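Abbfa_003403 (PDB 4ZXH) is a four-domain nonribosomal peptide synthetase that probably activates an amino acid, carries it on phosphopantetheine, condenses it with an acyl partner and releases the product by its thioesterase domain. Local coordinates at residues K709-L714 with A733-L738. Sequence-based numbering, arbitrary orientation.
Sequences KSINVL and AGLTAL
Three backbone hydrogen bonds join 709-714 to 733-738, pairing V713 with T736 and L714 with A737 as parallel neighbours. At the entry to the pair T736 N points almost straight at N712 O, 3.1 Å away, yet it sits above that carbonyl plane, 57° out of it. One step on, L714 N gives its hydrogen to T736 O at 3.0 Å, nearly along the C=O axis, and the same oxygen takes a CA-H...O contact from V713. L714 O in turn receives L738 N at 2.9 Å, this time in the carbonyl plane, and also takes a CA-H...O contact from A737. The backbone of V713 bonds to L664 on the neighbouring strand 662-665, while L735 and A737 bond to 756-763, so each strand of the pair is engaged along both edges. N712 holds CG in the crowded position between its N and carbonyl carbon (chi1 70°), and its OD1 accepts from the backbone N of Q662. Most of the apolar contact comes from L735: with CG anti to its backbone N (chi1 174°), CD1 reaches over the 712-713 peptide, 3.5 Å from V713 N, and meets I711 CG2 at 3.9 Å and L714 CB. Where V713 and L738 cross obliquely, CG1 of the valine touches CD1 of the leucine at 4.0 Å. W721 of helix 718-725 packs on L714 and A737, and its NE1 bonds to L738 O. Strand, covering helix and adjacent parallel strand make a beta-alpha-beta crossover in the large mixed sheet of an adenylation domain of the ANL family.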
ATOM      1  N   LYS A 709     -36.605 -25.149  10.523  1.00 75.47           N
ATOM      2  CA  LYS A 709     -37.419 -24.478  11.537  1.00 74.32           C
ATOM      3  C   LYS A 709     -37.950 -23.078  11.155  1.00 81.50           C
ATOM      4  O   LYS A 709     -38.476 -22.377  12.024  1.00 90.10           O
ATOM      5  CB  LYS A 709     -36.625 -24.386  12.847  1.00 59.83           C
ATOM      6  N   SER A 710     -37.834 -22.684   9.881  1.00 75.98           N
ATOM      7  CA  SER A 710     -38.390 -21.408   9.380  1.00 69.36           C
ATOM      8  C   SER A 710     -38.024 -20.140  10.190  1.00 68.89           C
ATOM      9  O   SER A 710     -38.885 -19.295  10.462  1.00 66.49           O
ATOM     10  CB  SER A 710     -39.918 -21.503   9.293  1.00 68.15           C
ATOM     11  OG  SER A 710     -40.333 -22.354   8.236  1.00 76.58           O
ATOM     12  N   ILE A 711     -36.747 -20.010  10.545  1.00 62.64           N
ATOM     13  CA  ILE A 711     -36.229 -18.893  11.340  1.00 52.29           C
ATOM     14  C   ILE A 711     -36.328 -17.534  10.640  1.00 57.71           C
ATOM     15  O   ILE A 711     -36.131 -17.450   9.425  1.00 62.19           O
ATOM     16  CB  ILE A 711     -34.759 -19.170  11.703  1.00 46.90           C
ATOM     17  CG1 ILE A 711     -34.670 -20.408  12.595  1.00 47.43           C
ATOM     18  CG2 ILE A 711     -34.099 -17.978  12.351  1.00 49.69           C
ATOM     19  CD1 ILE A 711     -35.552 -20.336  13.828  1.00 43.72           C
ATOM     20  N   ASN A 712     -36.622 -16.471  11.395  1.00 56.71           N
ATOM     21  CA  ASN A 712     -36.660 -15.127  10.807  1.00 59.58           C
ATOM     22  C   ASN A 712     -35.907 -14.035  11.606  1.00 53.15           C
ATOM     23  O   ASN A 712     -35.980 -12.845  11.280  1.00 46.11           O
ATOM     24  CB  ASN A 712     -38.120 -14.701  10.569  1.00 59.94           C
ATOM     25  CG  ASN A 712     -38.881 -14.440  11.848  1.00 63.78           C
ATOM     26  OD1 ASN A 712     -38.476 -14.870  12.923  1.00 70.53           O
ATOM     27  ND2 ASN A 712     -40.010 -13.749  11.733  1.00 65.54           N
ATOM     28  N   VAL A 713     -35.180 -14.436  12.644  1.00 51.06           N
ATOM     29  CA  VAL A 713     -34.203 -13.546  13.287  1.00 47.30           C
ATOM     30  C   VAL A 713     -33.004 -14.392  13.705  1.00 46.29           C
ATOM     31  O   VAL A 713     -33.165 -15.453  14.312  1.00 51.21           O
ATOM     32  CB  VAL A 713     -34.761 -12.802  14.542  1.00 43.40           C
ATOM     33  CG1 VAL A 713     -33.731 -11.798  15.075  1.00 38.29           C
ATOM     34  CG2 VAL A 713     -36.078 -12.095  14.253  1.00 39.20           C
ATOM     35  N   LEU A 714     -31.801 -13.940  13.375  1.00 41.54           N
ATOM     36  CA  LEU A 714     -30.602 -14.659  13.790  1.00 41.33           C
ATOM     37  C   LEU A 714     -29.527 -13.664  14.185  1.00 41.75           C
ATOM     38  O   LEU A 714     -29.180 -12.780  13.403  1.00 40.18           O
ATOM     39  CB  LEU A 714     -30.091 -15.576  12.670  1.00 42.65           C
ATOM     40  CG  LEU A 714     -28.827 -16.402  12.948  1.00 41.56           C
ATOM     41  CD1 LEU A 714     -29.065 -17.382  14.057  1.00 40.48           C
ATOM     42  CD2 LEU A 714     -28.374 -17.150  11.716  1.00 46.35           C
ATOM     43  N   ALA A 733     -34.596 -14.550   2.537  1.00 64.36           N
ATOM     44  CA  ALA A 733     -34.881 -13.142   2.251  1.00 67.67           C
ATOM     45  C   ALA A 733     -35.825 -12.527   3.283  1.00 72.69           C
ATOM     46  O   ALA A 733     -36.056 -11.316   3.281  1.00 76.80           O
ATOM     47  CB  ALA A 733     -35.455 -12.990   0.840  1.00 60.69           C
ATOM     48  N   GLY A 734     -36.356 -13.361   4.172  1.00 72.00           N
ATOM     49  CA  GLY A 734     -37.206 -12.887   5.252  1.00 72.19           C
ATOM     50  C   GLY A 734     -36.478 -12.843   6.582  1.00 73.95           C
ATOM     51  O   GLY A 734     -37.058 -12.478   7.609  1.00 75.26           O
ATOM     52  N   LEU A 735     -35.198 -13.209   6.564  1.00 70.98           N
ATOM     53  CA  LEU A 735     -34.401 -13.257   7.787  1.00 65.35           C
ATOM     54  C   LEU A 735     -33.761 -11.912   8.132  1.00 61.39           C
ATOM     55  O   LEU A 735     -33.118 -11.275   7.293  1.00 63.80           O
ATOM     56  CB  LEU A 735     -33.308 -14.319   7.665  1.00 59.81           C
ATOM     57  CG  LEU A 735     -32.310 -14.382   8.818  1.00 51.98           C
ATOM     58  CD1 LEU A 735     -32.924 -15.090  10.009  1.00 59.98           C
ATOM     59  CD2 LEU A 735     -31.025 -15.066   8.386  1.00 53.38           C
ATOM     60  N   THR A 736     -33.947 -11.485   9.373  1.00 56.66           N
ATOM     61  CA  THR A 736     -33.246 -10.323   9.886  1.00 54.30           C
ATOM     62  C   THR A 736     -31.997 -10.768  10.639  1.00 51.91           C
ATOM     63  O   THR A 736     -32.085 -11.498  11.619  1.00 61.21           O
ATOM     64  CB  THR A 736     -34.136  -9.483  10.809  1.00 50.62           C
ATOM     65  OG1 THR A 736     -35.134  -8.809  10.026  1.00 54.42           O
ATOM     66  CG2 THR A 736     -33.294  -8.459  11.548  1.00 42.65           C
ATOM     67  N   ALA A 737     -30.835 -10.330  10.168  1.00 46.88           N
ATOM     68  CA  ALA A 737     -29.562 -10.745  10.746  1.00 41.85           C
ATOM     69  C   ALA A 737     -28.933  -9.669  11.633  1.00 43.70           C
ATOM     70  O   ALA A 737     -29.047  -8.468  11.381  1.00 46.90           O
ATOM     71  CB  ALA A 737     -28.596 -11.136   9.643  1.00 39.08           C
ATOM     72  N   LEU A 738     -28.267 -10.114  12.685  1.00 41.24           N
ATOM     73  CA  LEU A 738     -27.509  -9.211  13.518  1.00 39.21           C
ATOM     74  C   LEU A 738     -26.095  -9.743  13.581  1.00 44.83           C
ATOM     75  O   LEU A 738     -25.879 -10.941  13.776  1.00 43.22           O
ATOM     76  CB  LEU A 738     -28.106  -9.090  14.919  1.00 33.62           C
ATOM     77  CG  LEU A 738     -29.436  -8.351  15.006  1.00 43.33           C
ATOM     78  CD1 LEU A 738     -30.593  -9.295  14.731  1.00 44.49           C
ATOM     79  CD2 LEU A 738     -29.597  -7.694  16.357  1.00 48.69           C
TER